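Local coordinates for protein superoxide dismutase [Fe] (Methanothermobacter thermautotrophicus, PDB 1MA1) that disproportionates superoxide radicals into hydrogen peroxide and molecular oxygen, using one iron ion in each subunit of a homotetramer, at residues N46-L49 with R50-D53; D53-E57 with S58-V62; L68-L71 with S72-G76; N179-P182 with D183-A187. All coordinates share one frame; numbering follows the deposited sequence.

Contact 1: residues N46-L49 with R50-D53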
loop_
_atom_site.group_PDB
_atom_site.type_symbol
_atom_site.label_atom_id
_atom_site.label_comp_id
_atom_site.label_asym_id
_atom_site.label_seq_id
_atom_site.Cartn_x
_atom_site.Cartn_y
_atom_site.Cartn_z
ATOM N N ASN A 46 3.458 10.434 19.484
ATOM C CA ASN A 46 3.436 10.443 20.944
ATOM C C ASN A 46 2.150 9.827 21.512
ATOM O O ASN A 46 2.189 9.073 22.487
ATOM C CB ASN A 46 3.605 11.864 21.485
ATOM C CG ASN A 46 5.050 12.359 21.412
ATOM O OD1 ASN A 46 6.009 11.575 21.483
ATOM N ND2 ASN A 46 5.210 13.670 21.299
ATOM N N ALA A 47 1.010 10.142 20.906
ATOM C CA ALA A 47 -0.251 9.603 21.390
ATOM C C ALA A 47 -0.150 8.108 21.376
ATOM O O ALA A 47 -0.646 7.430 22.269
ATOM C CB ALA A 47 -1.391 10.036 20.516
ATOM N N LEU A 48 0.503 7.588 20.351
ATOM C CA LEU A 48 0.541 6.158 20.120
ATOM C C LEU A 48 1.504 5.515 21.103
ATOM O O LEU A 48 1.234 4.445 21.648
ATOM C CB LEU A 48 0.980 5.890 18.689
ATOM C CG LEU A 48 0.969 4.446 18.237
ATOM C CD1 LEU A 48 -0.402 3.835 18.438
ATOM C CD2 LEU A 48 1.347 4.420 16.787
ATOM N N LEU A 49 2.632 6.176 21.338
ATOM C CA LEU A 49 3.569 5.689 22.324
ATOM C C LEU A 49 2.884 5.564 23.672
ATOM O O LEU A 49 3.029 4.558 24.353
ATOM C CB LEU A 49 4.780 6.614 22.438
ATOM C CG LEU A 49 5.746 6.614 21.246
ATOM C CD1 LEU A 49 6.900 7.563 21.504
ATOM C CD2 LEU A 49 6.271 5.220 21.028
ATOM N N ARG A 50 2.115 6.570 24.060
ATOM C CA ARG A 50 1.433 6.511 25.341
ATOM C C ARG A 50 0.405 5.375 25.380
ATOM O O ARG A 50 0.271 4.664 26.387
ATOM C CB ARG A 50 0.749 7.841 25.639
ATOM C CG ARG A 50 1.706 8.943 26.048
ATOM C CD ARG A 50 0.945 10.153 26.575
ATOM N NE ARG A 50 0.068 10.726 25.552
ATOM C CZ ARG A 50 0.467 11.613 24.645
ATOM N NH1 ARG A 50 1.736 12.040 24.652
ATOM N NH2 ARG A 50 -0.390 12.040 23.720
ATOM N N LYS A 51 -0.315 5.204 24.280
ATOM C CA LYS A 51 -1.263 4.115 24.156
ATOM C C LYS A 51 -0.591 2.755 24.413
ATOM O O LYS A 51 -1.105 1.936 25.176
ATOM C CB LYS A 51 -1.879 4.152 22.766
ATOM C CG LYS A 51 -2.897 3.074 22.495
ATOM C CD LYS A 51 -3.279 3.064 21.006
ATOM C CE LYS A 51 -4.351 2.021 20.674
ATOM N NZ LYS A 51 -5.689 2.306 21.307
ATOM N N LEU A 52 0.558 2.524 23.781
ATOM C CA LEU A 52 1.260 1.269 23.938
ATOM C C LEU A 52 1.841 1.126 25.339
ATOM O O LEU A 52 1.859 0.028 25.889
ATOM C CB LEU A 52 2.381 1.133 22.900
ATOM C CG LEU A 52 1.979 0.947 21.426
ATOM C CD1 LEU A 52 3.236 0.771 20.619
ATOM C CD2 LEU A 52 1.066 -0.246 21.219
ATOM N N ASP A 53 2.315 2.230 25.913
ATOM C CA ASP A 53 2.806 2.230 27.291
ATOM C C ASP A 53 1.713 1.847 28.265
ATOM O O ASP A 53 1.913 1.010 29.144
ATOM C CB ASP A 53 3.339 3.605 27.687
ATOM C CG ASP A 53 4.698 3.903 27.085
ATOM O OD1 ASP A 53 5.504 2.943 26.914
ATOM O OD2 ASP A 53 4.957 5.107 26.810
HETATM O O HOH W 1 5.155 2.552 23.740
#
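R50 folds back along helix 27-57 onto the preceding turn, at N46 and A47. Its chain bends at chi3 (-62°), which brings the guanidinium over N46 O: the oxygen lies under the centre of one face, 3.7 Å from the plane. NH2 lies 3.4 Å from A47 CA and NH1 3.7 Å from N46 CB, both van der Waals contacts; N46 O accepts R50 N at 3.0 Å. A47, R50 and K51 are exposed, so this is the solvent side. K51 is looser still: its CD crosses L48 CD1 at 3.9 Å, and the chain, extended as far as CE and bent at its last torsion, leads the amino group away.

The buried flank is tight. L48 turns inward onto A67, E70 and L71 of helix 64-86, the other arm of the alpha-hairpin typical of iron/manganese superoxide dismutases, and L52 joins it on A67. L49 packs on F8 and Y9 of its own chain and on F145 of the second subunit. The amide oxygen of N46, a buried residue, accepts the backbone N of Y9.

D53 N donates to L49 O at 2.9 Å, and a water also donates to L49 O, at 3.0 Å, while giving a weak bond to D53 OD1. D53 OD2 forms a salt bridge with R143 of the second subunit. An asparagine here is likely to leave that arginine without its charged mate. The chemistry thus splits by side: apolar carbons join the hairpin arms, and one carboxylate carries charge into the subunit interface.

Contact 2: residues D53-E57 with S58-V62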
loop_
_atom_site.group_PDB
_atom_site.type_symbol
_atom_site.label_atom_id
_atom_site.label_comp_id
_atom_site.label_asym_id
_atom_site.label_seq_id
_atom_site.Cartn_x
_atom_site.Cartn_y
_atom_site.Cartn_z
ATOM N N ASP A 53 2.315 2.230 25.913
ATOM C CA ASP A 53 2.806 2.230 27.291
ATOM C C ASP A 53 1.713 1.847 28.265
ATOM O O ASP A 53 1.913 1.010 29.144
ATOM C CB ASP A 53 3.339 3.605 27.687
ATOM C CG ASP A 53 4.698 3.903 27.085
ATOM O OD1 ASP A 53 5.504 2.943 26.914
ATOM O OD2 ASP A 53 4.957 5.107 26.810
ATOM N N GLU A 54 0.553 2.470 28.105
ATOM C CA GLU A 54 -0.584 2.154 28.944
ATOM C C GLU A 54 -0.942 0.671 28.884
ATOM O O GLU A 54 -1.183 0.041 29.907
ATOM C CB GLU A 54 -1.785 3.003 28.534
ATOM C CG GLU A 54 -2.212 4.005 29.590
ATOM C CD GLU A 54 -3.257 4.986 29.078
ATOM O OE1 GLU A 54 -2.941 5.750 28.124
ATOM O OE2 GLU A 54 -4.388 4.990 29.633
ATOM N N ALA A 55 -0.978 0.102 27.691
ATOM C CA ALA A 55 -1.400 -1.281 27.556
ATOM C C ALA A 55 -0.397 -2.187 28.268
ATOM O O ALA A 55 -0.764 -3.223 28.831
ATOM C CB ALA A 55 -1.506 -1.656 26.086
ATOM N N ARG A 56 0.871 -1.785 28.244
ATOM C CA ARG A 56 1.925 -2.564 28.862
ATOM C C ARG A 56 1.884 -2.485 30.381
ATOM O O ARG A 56 2.116 -3.486 31.062
ATOM C CB ARG A 56 3.284 -2.100 28.338
ATOM C CG ARG A 56 3.570 -2.626 26.932
ATOM C CD ARG A 56 4.668 -1.832 26.239
ATOM N NE ARG A 56 4.694 -2.109 24.799
ATOM C CZ ARG A 56 5.367 -1.382 23.909
ATOM N NH1 ARG A 56 6.067 -0.332 24.318
ATOM N NH2 ARG A 56 5.346 -1.706 22.616
ATOM N N GLU A 57 1.586 -1.301 30.906
ATOM C CA GLU A 57 1.507 -1.116 32.351
ATOM C C GLU A 57 0.281 -1.832 32.927
ATOM O O GLU A 57 0.328 -2.370 34.032
ATOM C CB GLU A 57 1.468 0.380 32.688
ATOM C CG GLU A 57 2.555 1.175 31.965
ATOM C CD GLU A 57 2.420 2.683 32.113
ATOM O OE1 GLU A 57 1.278 3.193 32.156
ATOM O OE2 GLU A 57 3.462 3.358 32.167
ATOM N N SER A 58 -0.812 -1.859 32.175
ATOM C CA SER A 58 -1.998 -2.554 32.638
ATOM C C SER A 58 -2.023 -3.978 32.097
ATOM O O SER A 58 -3.006 -4.692 32.263
ATOM C CB SER A 58 -3.254 -1.799 32.192
ATOM O OG SER A 58 -3.418 -1.829 30.791
ATOM N N ASP A 59 -0.931 -4.376 31.453
ATOM C CA ASP A 59 -0.793 -5.701 30.850
ATOM C C ASP A 59 -2.021 -6.145 30.058
ATOM O O ASP A 59 -2.450 -7.285 30.147
ATOM C CB ASP A 59 -0.470 -6.731 31.935
ATOM C CG ASP A 59 -0.178 -8.118 31.373
ATOM O OD1 ASP A 59 0.583 -8.222 30.377
ATOM O OD2 ASP A 59 -0.696 -9.108 31.942
ATOM N N THR A 60 -2.578 -5.235 29.272
ATOM C CA THR A 60 -3.756 -5.544 28.475
ATOM C C THR A 60 -3.442 -5.642 26.981
ATOM O O THR A 60 -2.354 -5.293 26.534
ATOM C CB THR A 60 -4.844 -4.490 28.681
ATOM O OG1 THR A 60 -4.299 -3.192 28.399
ATOM C CG2 THR A 60 -5.365 -4.538 30.114
ATOM N N ASP A 61 -4.412 -6.123 26.212
ATOM C CA ASP A 61 -4.190 -6.380 24.795
ATOM C C ASP A 61 -4.339 -5.070 24.042
ATOM O O ASP A 61 -5.116 -4.203 24.440
ATOM C CB ASP A 61 -5.204 -7.398 24.284
ATOM C CG ASP A 61 -5.265 -8.654 25.159
ATOM O OD1 ASP A 61 -4.682 -8.639 26.264
ATOM O OD2 ASP A 61 -5.905 -9.653 24.760
ATOM N N VAL A 62 -3.581 -4.918 22.965
ATOM C CA VAL A 62 -3.876 -3.903 21.961
ATOM C C VAL A 62 -3.962 -4.523 20.575
ATOM O O VAL A 62 -3.431 -5.616 20.335
ATOM C CB VAL A 62 -2.790 -2.810 21.931
ATOM C CG1 VAL A 62 -2.681 -2.169 23.277
ATOM C CG2 VAL A 62 -1.461 -3.395 21.544
#
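S58 and T60 fold back onto E54 and A55 in the last turn of helix 27-57, where a Schellman motif ends the helix. The evidence is the pair of backbone bonds: T60 N reaches A55 O at 2.7 Å, in the carbonyl plane, while D59 N gives R56 O a weak bond at 3.2 Å. D59, the C-prime residue, has the positive phi (45°) with which the chain leaves the helix. One step earlier S58 N still donates helically to E54 O at 3.0 Å.

The S58 side chain can be traced outward. Its CB lies 3.6 Å from E54 O. From there chi1 (67°) sets OG between the backbone N and the carbonyl carbon, turned back over the helix end, 3.0 Å from the same E54 O. OG is also hydrogen-bonded to T60 OG1 at 2.9 Å, and either hydroxyl could be the donor.

A55, buried, sits in a largely exposed bend, which joins the two arms of the alpha-hairpin. R115 of the second subunit packs on A55 and donates from NH2 to T60 O, while R56 makes a salt bridge with E119 of that subunit. The bend therefore takes part in the interface as well as in the chain reversal. T60 itself lies against the last helical turn, its OG1 3.6 Å from A55 CA.

Contact 3: residues L68-L71 with S72-G76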
loop_
_atom_site.group_PDB
_atom_site.type_symbol
_atom_site.label_atom_id
_atom_site.label_comp_id
_atom_site.label_asym_id
_atom_site.label_seq_id
_atom_site.Cartn_x
_atom_site.Cartn_y
_atom_site.Cartn_z
ATOM N N LEU A 68 1.053 -0.534 14.947
ATOM C CA LEU A 68 2.353 -0.453 14.304
ATOM C C LEU A 68 2.251 0.169 12.910
ATOM O O LEU A 68 3.168 0.854 12.464
ATOM C CB LEU A 68 2.985 -1.840 14.224
ATOM C CG LEU A 68 3.164 -2.531 15.566
ATOM C CD1 LEU A 68 3.977 -3.782 15.384
ATOM C CD2 LEU A 68 3.890 -1.636 16.526
ATOM N N LYS A 69 1.133 -0.055 12.222
ATOM C CA LYS A 69 0.921 0.615 10.940
ATOM C C LYS A 69 0.878 2.116 11.137
ATOM O O LYS A 69 1.527 2.866 10.414
ATOM C CB LYS A 69 -0.371 0.161 10.267
ATOM C CG LYS A 69 -0.303 -1.237 9.682
ATOM C CD LYS A 69 -1.569 -1.585 8.924
ATOM C CE LYS A 69 -1.402 -2.898 8.180
ATOM N NZ LYS A 69 -2.487 -3.159 7.177
ATOM N N GLU A 70 0.115 2.549 12.128
ATOM C CA GLU A 70 0.019 3.963 12.434
ATOM C C GLU A 70 1.364 4.518 12.912
ATOM O O GLU A 70 1.755 5.626 12.541
ATOM C CB GLU A 70 -1.036 4.198 13.512
ATOM C CG GLU A 70 -1.370 5.641 13.672
ATOM C CD GLU A 70 -2.526 5.845 14.594
ATOM O OE1 GLU A 70 -2.287 6.320 15.731
ATOM O OE2 GLU A 70 -3.661 5.517 14.180
ATOM N N LEU A 71 2.064 3.753 13.737
ATOM C CA LEU A 71 3.318 4.205 14.294
ATOM C C LEU A 71 4.304 4.456 13.168
ATOM O O LEU A 71 5.038 5.451 13.172
ATOM C CB LEU A 71 3.906 3.163 15.247
ATOM C CG LEU A 71 5.198 3.606 15.946
ATOM C CD1 LEU A 71 4.908 4.748 16.918
ATOM C CD2 LEU A 71 5.830 2.413 16.671
ATOM N N SER A 72 4.325 3.559 12.192
ATOM C CA SER A 72 5.302 3.692 11.121
ATOM C C SER A 72 4.978 4.946 10.303
ATOM O O SER A 72 5.879 5.613 9.779
ATOM C CB SER A 72 5.296 2.442 10.221
ATOM O OG SER A 72 4.071 2.319 9.518
ATOM N N PHE A 73 3.687 5.261 10.203
ATOM C CA PHE A 73 3.229 6.436 9.473
ATOM C C PHE A 73 3.747 7.720 10.124
ATOM O O PHE A 73 4.357 8.550 9.463
ATOM C CB PHE A 73 1.703 6.455 9.436
ATOM C CG PHE A 73 1.127 7.700 8.824
ATOM C CD1 PHE A 73 1.247 7.934 7.468
ATOM C CD2 PHE A 73 0.494 8.660 9.619
ATOM C CE1 PHE A 73 0.758 9.097 6.903
ATOM C CE2 PHE A 73 -0.006 9.837 9.057
ATOM C CZ PHE A 73 0.132 10.051 7.692
ATOM N N HIS A 74 3.508 7.879 11.421
ATOM C CA HIS A 74 3.825 9.118 12.109
ATOM C C HIS A 74 5.291 9.296 12.370
ATOM O O HIS A 74 5.806 10.404 12.283
ATOM C CB HIS A 74 3.075 9.209 13.437
ATOM C CG HIS A 74 1.664 9.657 13.283
ATOM N ND1 HIS A 74 0.602 8.956 13.806
ATOM C CD2 HIS A 74 1.137 10.710 12.615
ATOM C CE1 HIS A 74 -0.523 9.554 13.463
ATOM N NE2 HIS A 74 -0.224 10.620 12.742
ATOM N N VAL A 75 5.968 8.214 12.717
ATOM C CA VAL A 75 7.395 8.308 13.001
ATOM C C VAL A 75 8.154 8.546 11.691
ATOM O O VAL A 75 9.121 9.329 11.643
ATOM C CB VAL A 75 7.913 7.034 13.698
ATOM C CG1 VAL A 75 9.417 7.081 13.813
ATOM C CG2 VAL A 75 7.278 6.911 15.089
ATOM N N GLY A 76 7.677 7.893 10.629
ATOM C CA GLY A 76 8.132 8.213 9.290
ATOM C C GLY A 76 7.927 9.666 8.907
ATOM O O GLY A 76 8.855 10.323 8.415
#
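S72 OG donates to K69 O at 2.8 Å, coming back along the helix to the carbonyl three residues earlier. A chi1 of 66° makes this possible, placing the hydroxyl between the backbone N and the carbonyl carbon. K69 O also accepts the helical bond from F73 N at 3.2 Å, and both donors approach from the same face of its carbonyl plane. OG is held by N153 ND2 as well, which links the helix to a loop of the same chain. Replacing S72 with alanine would probably leave that amide without its acceptor and K69 O with one grip instead of two.

The remaining backbone bonds, such as V75 N to L71 O at 3.0 Å, are those of a regular alpha-helix. This is helix 64-86, second arm of the alpha-hairpin of the iron/manganese superoxide dismutases, which further along supplies the iron ligand H81.

Outside the bonds, E70 and H74 run side by side, the carboxylate and imidazole planes 78° apart; E70 CG is 3.9 Å from H74 ND1, while OE2 leaves for a salt bridge with K65 of the fourth subunit. F73 CD2 lies 3.7 Å over one face of the H74 ring, offset toward its rim, and the F73 ring meets that of H152. L71 and V75 also point the same way, CD1 of L71 3.7 Å from CG2 of V75, with V75 continuing onto A45 of helix 27-57.

Contact 4: residues N179-P182 with D183-A187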
loop_
_atom_site.group_PDB
_atom_site.type_symbol
_atom_site.label_atom_id
_atom_site.label_comp_id
_atom_site.label_asym_id
_atom_site.label_seq_id
_atom_site.Cartn_x
_atom_site.Cartn_y
_atom_site.Cartn_z
ATOM N N ASN A 179 -1.322 23.476 -7.878
ATOM C CA ASN A 179 -1.211 22.144 -8.448
ATOM C C ASN A 179 0.162 21.882 -9.076
ATOM O O ASN A 179 0.474 20.746 -9.416
ATOM C CB ASN A 179 -2.303 21.945 -9.499
ATOM C CG ASN A 179 -2.199 22.958 -10.634
ATOM O OD1 ASN A 179 -2.459 24.162 -10.442
ATOM N ND2 ASN A 179 -1.797 22.480 -11.818
ATOM N N VAL A 180 0.978 22.918 -9.246
ATOM C CA VAL A 180 2.081 22.829 -10.196
ATOM C C VAL A 180 3.345 22.293 -9.537
ATOM O O VAL A 180 4.345 23.010 -9.387
ATOM C CB VAL A 180 2.365 24.185 -10.860
ATOM C CG1 VAL A 180 3.513 24.077 -11.860
ATOM C CG2 VAL A 180 1.123 24.646 -11.556
ATOM N N ARG A 181 3.292 21.015 -9.165
ATOM C CA ARG A 181 4.354 20.357 -8.409
ATOM C C ARG A 181 5.723 20.500 -9.080
ATOM O O ARG A 181 6.750 20.631 -8.410
ATOM C CB ARG A 181 4.001 18.876 -8.225
ATOM C CG ARG A 181 5.036 18.092 -7.445
ATOM C CD ARG A 181 4.742 16.596 -7.438
ATOM N NE ARG A 181 3.720 16.237 -6.467
ATOM C CZ ARG A 181 3.265 14.998 -6.290
ATOM N NH1 ARG A 181 3.754 14.009 -7.028
ATOM N NH2 ARG A 181 2.321 14.750 -5.383
ATOM N N PRO A 182 5.761 20.481 -10.415
ATOM C CA PRO A 182 7.058 20.606 -11.089
ATOM C C PRO A 182 7.800 21.922 -10.823
ATOM O O PRO A 182 9.031 21.946 -10.784
ATOM C CB PRO A 182 6.682 20.428 -12.551
ATOM C CG PRO A 182 5.565 19.425 -12.468
ATOM C CD PRO A 182 4.727 20.029 -11.356
ATOM N N ASP A 183 7.065 23.019 -10.653
ATOM C CA ASP A 183 7.714 24.293 -10.371
ATOM C C ASP A 183 8.317 24.267 -8.987
ATOM O O ASP A 183 9.413 24.793 -8.771
ATOM C CB ASP A 183 6.744 25.475 -10.428
ATOM C CG ASP A 183 6.323 25.834 -11.844
ATOM O OD1 ASP A 183 6.982 25.367 -12.807
ATOM O OD2 ASP A 183 5.328 26.601 -11.980
ATOM N N TYR A 184 7.598 23.674 -8.039
ATOM C CA TYR A 184 8.122 23.461 -6.690
ATOM C C TYR A 184 9.378 22.573 -6.669
ATOM O O TYR A 184 10.390 22.930 -6.062
ATOM C CB TYR A 184 7.039 22.842 -5.819
ATOM C CG TYR A 184 7.551 22.278 -4.522
ATOM C CD1 TYR A 184 7.793 20.918 -4.378
ATOM C CD2 TYR A 184 7.764 23.101 -3.420
ATOM C CE1 TYR A 184 8.226 20.388 -3.159
ATOM C CE2 TYR A 184 8.197 22.589 -2.201
ATOM C CZ TYR A 184 8.422 21.240 -2.075
ATOM O OH TYR A 184 8.808 20.770 -0.841
ATOM N N VAL A 185 9.320 21.415 -7.324
ATOM C CA VAL A 185 10.505 20.579 -7.460
ATOM C C VAL A 185 11.678 21.324 -8.092
ATOM O O VAL A 185 12.809 21.192 -7.645
ATOM C CB VAL A 185 10.202 19.309 -8.287
ATOM C CG1 VAL A 185 11.491 18.542 -8.599
ATOM C CG2 VAL A 185 9.221 18.447 -7.529
ATOM N N GLU A 186 11.415 22.116 -9.124
ATOM C CA GLU A 186 12.463 22.911 -9.751
ATOM C C GLU A 186 13.039 23.973 -8.802
ATOM O O GLU A 186 14.250 24.176 -8.751
ATOM C CB GLU A 186 11.914 23.568 -11.017
ATOM C CG GLU A 186 12.913 24.387 -11.776
ATOM C CD GLU A 186 14.183 23.610 -12.037
ATOM O OE1 GLU A 186 14.080 22.414 -12.415
ATOM O OE2 GLU A 186 15.287 24.200 -11.871
ATOM N N ALA A 187 12.178 24.643 -8.044
ATOM C CA ALA A 187 12.646 25.636 -7.078
ATOM C C ALA A 187 13.545 24.999 -6.021
ATOM O O ALA A 187 14.469 25.633 -5.511
ATOM C CB ALA A 187 11.461 26.325 -6.411
#
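V180 and D183 meet where helix 181-188 begins, and backbone hydrogen bonds set the frame. D183 N donates to V180 O at 3.0 Å from well above the carbonyl plane, 43° out of it, whereas V185 N reaches R181 O nearly straight, at 2.9 Å with an N-H...O angle of 176°. E186 N donates to P182 O at 2.9 Å. Before the helix, R181 N bonds N179 O at 2.8 Å, closing an inverse gamma turn centred on V180.

V180 occupies the N-cap position of this helix, in the C-terminal domain of the iron/manganese superoxide dismutase fold, but its side chain has no polar atom with which to cap. P182 sits in the first turn, where a residue lacking an N-H costs no helical bond.

Among van der Waals contacts, the V180 and D183 side chains cross, the CG1 branch of the valine lying against the carboxylate. V185 stands beside R181, CG2 to CG at 4.2 Å, and its apolar packing, with P182, is on helix 113-125. In Y184 a chi1 of 166°, CG anti to the backbone N, carries the ring past R181 O, 4.2 Å from CD1, and chi2 turns its edge that way.

The polar ends go elsewhere. The R181 guanidinium is held by the carbonyls of I125, A127 and G129 and by Y173 OH; E186 pairs with R117. Y184 OH bonds the backbone O of D167, an iron ligand, making the tyrosine a second-shell residue of the metal site.

Overall arrangement
All four contacts are local, joining neighbouring turns, so none closes a long loop and none crosses another. From the N terminus, contact 1 lies near the end of helix 27-57, and contact 2 follows directly, sharing D53 and turning the chain toward helix 64-86; L52 CD2 touches V62 CG2 at 4.1 Å between them. Contact 3 lies on the returning helix, and contacts 1 and 3 touch between the two hairpin arms. These three belong to the alpha-hairpin and all touch the second subunit. Contact 4 comes much later, in the C-terminal domain, its centre about 27 Å from that of contact 3; residues of both arms and of that domain bind the iron.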